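Local atomic coordinates of protein (tenascin) (Gallus gallus, PDB entry 1QR4), a protein that probably binds heparin and contactin through this pair of fibronectin type III domains, as part of an adhesive glycoprotein of the extracellular matrix. Residues A111-T116 against Y160-I165. Residues are numbered along the deposited sequence; the frame is centred on the assembly and turned at random.
Sequences ATVSWT and YNVNII
Strand 111-115 packs against residues 160-165 of strand 159-168 across the domain interior, V113 opposite V162 and W115 opposite I164, with the axes of these short segments 9.5 Å apart at closest approach and their N-to-C directions 40° apart. At that spacing no backbone hydrogen bond joins them, and contact rests on four buried apolar side chains that all leave the backbone toward the opposing segment. I164 bridges V113 and W115: CG1 lies anti to its carbonyl carbon (chi1 -60°), and the extended second torsion (chi2 175°) carries CD1 out to the opposing strand. There the methyl meets two residues, lying 3.5 Å from CE3 of W115 and 3.8 Å from CG2 of V113. Its approach to the indole is oblique, while the other branch, CG2 of I164, stands 4.3 Å above one ring face, displaced toward the rim. Alternate residues pointing inward from two separately hydrogen-bonded sheets are the mark of a beta-sandwich, here the three- and four-stranded sheets of a fibronectin type III domain: strand 111-115 pairs with 101-104 and 148-151, whereas strand 159-168 lies between 124-131 and 171-181. W115 is the core tryptophan carried by the second strand of this domain, as in other fibronectin type III domains; its ring also meets that of Y125 at a steep inclination, while its side chain touches V127 on the facing sheet. The side chains of V113 and I164 run past each other in opposite senses, so their methyls CG2 and CD1 meet alongside. V113 extends the contact to V162 through a looser methyl pair, CG2 of V113 to CG1 of V162 at 4.3 Å; from strand 101-104, I101 touches both V162 and I164.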
loop_
_atom_site.group_PDB
_atom_site.type_symbol
_atom_site.label_atom_id
_atom_site.label_comp_id
_atom_site.label_asym_id
_atom_site.label_seq_id
_atom_site.Cartn_x
_atom_site.Cartn_y
_atom_site.Cartn_z
ATOM N N ALA A 111 2.980 3.920 28.745
ATOM C CA ALA A 111 2.022 2.997 28.148
ATOM C C ALA A 111 2.665 2.060 27.145
ATOM O O ALA A 111 3.577 2.439 26.410
ATOM C CB ALA A 111 0.890 3.760 27.485
ATOM N N THR A 112 2.174 0.830 27.125
ATOM C CA THR A 112 2.671 -0.178 26.212
ATOM C C THR A 112 1.754 -0.249 24.995
ATOM O O THR A 112 0.637 -0.771 25.079
ATOM C CB THR A 112 2.738 -1.584 26.891
ATOM O OG1 THR A 112 3.747 -1.583 27.909
ATOM C CG2 THR A 112 3.062 -2.688 25.872
ATOM N N VAL A 113 2.208 0.328 23.881
ATOM C CA VAL A 113 1.451 0.284 22.636
ATOM C C VAL A 113 1.896 -0.965 21.886
ATOM O O VAL A 113 3.080 -1.291 21.849
ATOM C CB VAL A 113 1.656 1.560 21.791
ATOM C CG1 VAL A 113 3.119 1.889 21.662
ATOM C CG2 VAL A 113 1.011 1.391 20.433
ATOM N N SER A 114 0.930 -1.703 21.360
ATOM C CA SER A 114 1.204 -2.933 20.634
ATOM C C SER A 114 0.427 -2.927 19.311
ATOM O O SER A 114 -0.536 -2.170 19.157
ATOM C CB SER A 114 0.794 -4.120 21.497
ATOM O OG SER A 114 0.872 -5.333 20.781
ATOM N N TRP A 115 0.864 -3.733 18.342
ATOM C CA TRP A 115 0.189 -3.789 17.032
ATOM C C TRP A 115 0.286 -5.143 16.381
ATOM O O TRP A 115 1.204 -5.892 16.651
ATOM C CB TRP A 115 0.785 -2.763 16.062
ATOM C CG TRP A 115 2.255 -2.925 15.905
ATOM C CD1 TRP A 115 2.899 -3.738 15.023
ATOM C CD2 TRP A 115 3.271 -2.314 16.713
ATOM N NE1 TRP A 115 4.254 -3.683 15.237
ATOM C CE2 TRP A 115 4.514 -2.817 16.266
ATOM C CE3 TRP A 115 3.253 -1.392 17.773
ATOM C CZ2 TRP A 115 5.734 -2.430 16.843
ATOM C CZ3 TRP A 115 4.469 -1.006 18.349
ATOM C CH2 TRP A 115 5.690 -1.528 17.879
ATOM N N THR A 116 -0.665 -5.458 15.516
ATOM C CA THR A 116 -0.619 -6.740 14.840
ATOM C C THR A 116 0.006 -6.554 13.455
ATOM O O THR A 116 -0.442 -5.739 12.642
ATOM C CB THR A 116 -2.000 -7.454 14.785
ATOM O OG1 THR A 116 -2.802 -6.910 13.732
ATOM C CG2 THR A 116 -2.729 -7.299 16.129
ATOM N N TYR A 160 -3.521 11.187 23.698
ATOM C CA TYR A 160 -2.422 11.133 22.745
ATOM C C TYR A 160 -2.779 10.482 21.420
ATOM O O TYR A 160 -3.276 9.354 21.401
ATOM C CB TYR A 160 -1.261 10.358 23.372
ATOM C CG TYR A 160 -0.378 11.174 24.293
ATOM C CD1 TYR A 160 0.486 12.140 23.773
ATOM C CD2 TYR A 160 -0.363 10.951 25.674
ATOM C CE1 TYR A 160 1.353 12.865 24.601
ATOM C CE2 TYR A 160 0.502 11.671 26.514
ATOM C CZ TYR A 160 1.363 12.625 25.966
ATOM O OH TYR A 160 2.266 13.321 26.747
ATOM N N ASN A 161 -2.524 11.182 20.315
ATOM C CA ASN A 161 -2.772 10.626 18.976
ATOM C C ASN A 161 -1.555 9.749 18.666
ATOM O O ASN A 161 -0.436 10.245 18.654
ATOM C CB ASN A 161 -2.871 11.748 17.949
ATOM C CG ASN A 161 -4.271 11.887 17.358
ATOM O OD1 ASN A 161 -5.006 10.908 17.205
ATOM N ND2 ASN A 161 -4.631 13.114 16.987
ATOM N N VAL A 162 -1.768 8.454 18.455
ATOM C CA VAL A 162 -0.665 7.534 18.198
ATOM C C VAL A 162 -0.780 6.820 16.883
ATOM O O VAL A 162 -1.636 5.964 16.712
ATOM C CB VAL A 162 -0.544 6.453 19.296
ATOM C CG1 VAL A 162 0.521 5.417 18.925
ATOM C CG2 VAL A 162 -0.207 7.101 20.625
ATOM N N ASN A 163 0.180 7.108 16.010
ATOM C CA ASN A 163 0.264 6.540 14.673
ATOM C C ASN A 163 1.407 5.545 14.578
ATOM O O ASN A 163 2.462 5.724 15.187
ATOM C CB ASN A 163 0.510 7.653 13.666
ATOM C CG ASN A 163 -0.467 8.811 13.819
ATOM O OD1 ASN A 163 -0.099 9.894 14.279
ATOM N ND2 ASN A 163 -1.713 8.593 13.416
ATOM N N ILE A 164 1.185 4.493 13.808
ATOM C CA ILE A 164 2.192 3.462 13.586
ATOM C C ILE A 164 2.271 3.211 12.078
ATOM O O ILE A 164 1.242 3.079 11.404
ATOM C CB ILE A 164 1.837 2.167 14.322
ATOM C CG1 ILE A 164 1.739 2.450 15.825
ATOM C CG2 ILE A 164 2.894 1.098 14.047
ATOM C CD1 ILE A 164 1.283 1.264 16.651
ATOM N N ILE A 165 3.495 3.183 11.550
ATOM C CA ILE A 165 3.722 2.986 10.120
ATOM C C ILE A 165 4.743 1.896 9.893
ATOM O O ILE A 165 5.704 1.799 10.651
ATOM C CB ILE A 165 4.277 4.282 9.502
ATOM C CG1 ILE A 165 3.171 5.316 9.365
ATOM C CG2 ILE A 165 4.907 4.029 8.158
ATOM C CD1 ILE A 165 3.661 6.674 8.914
#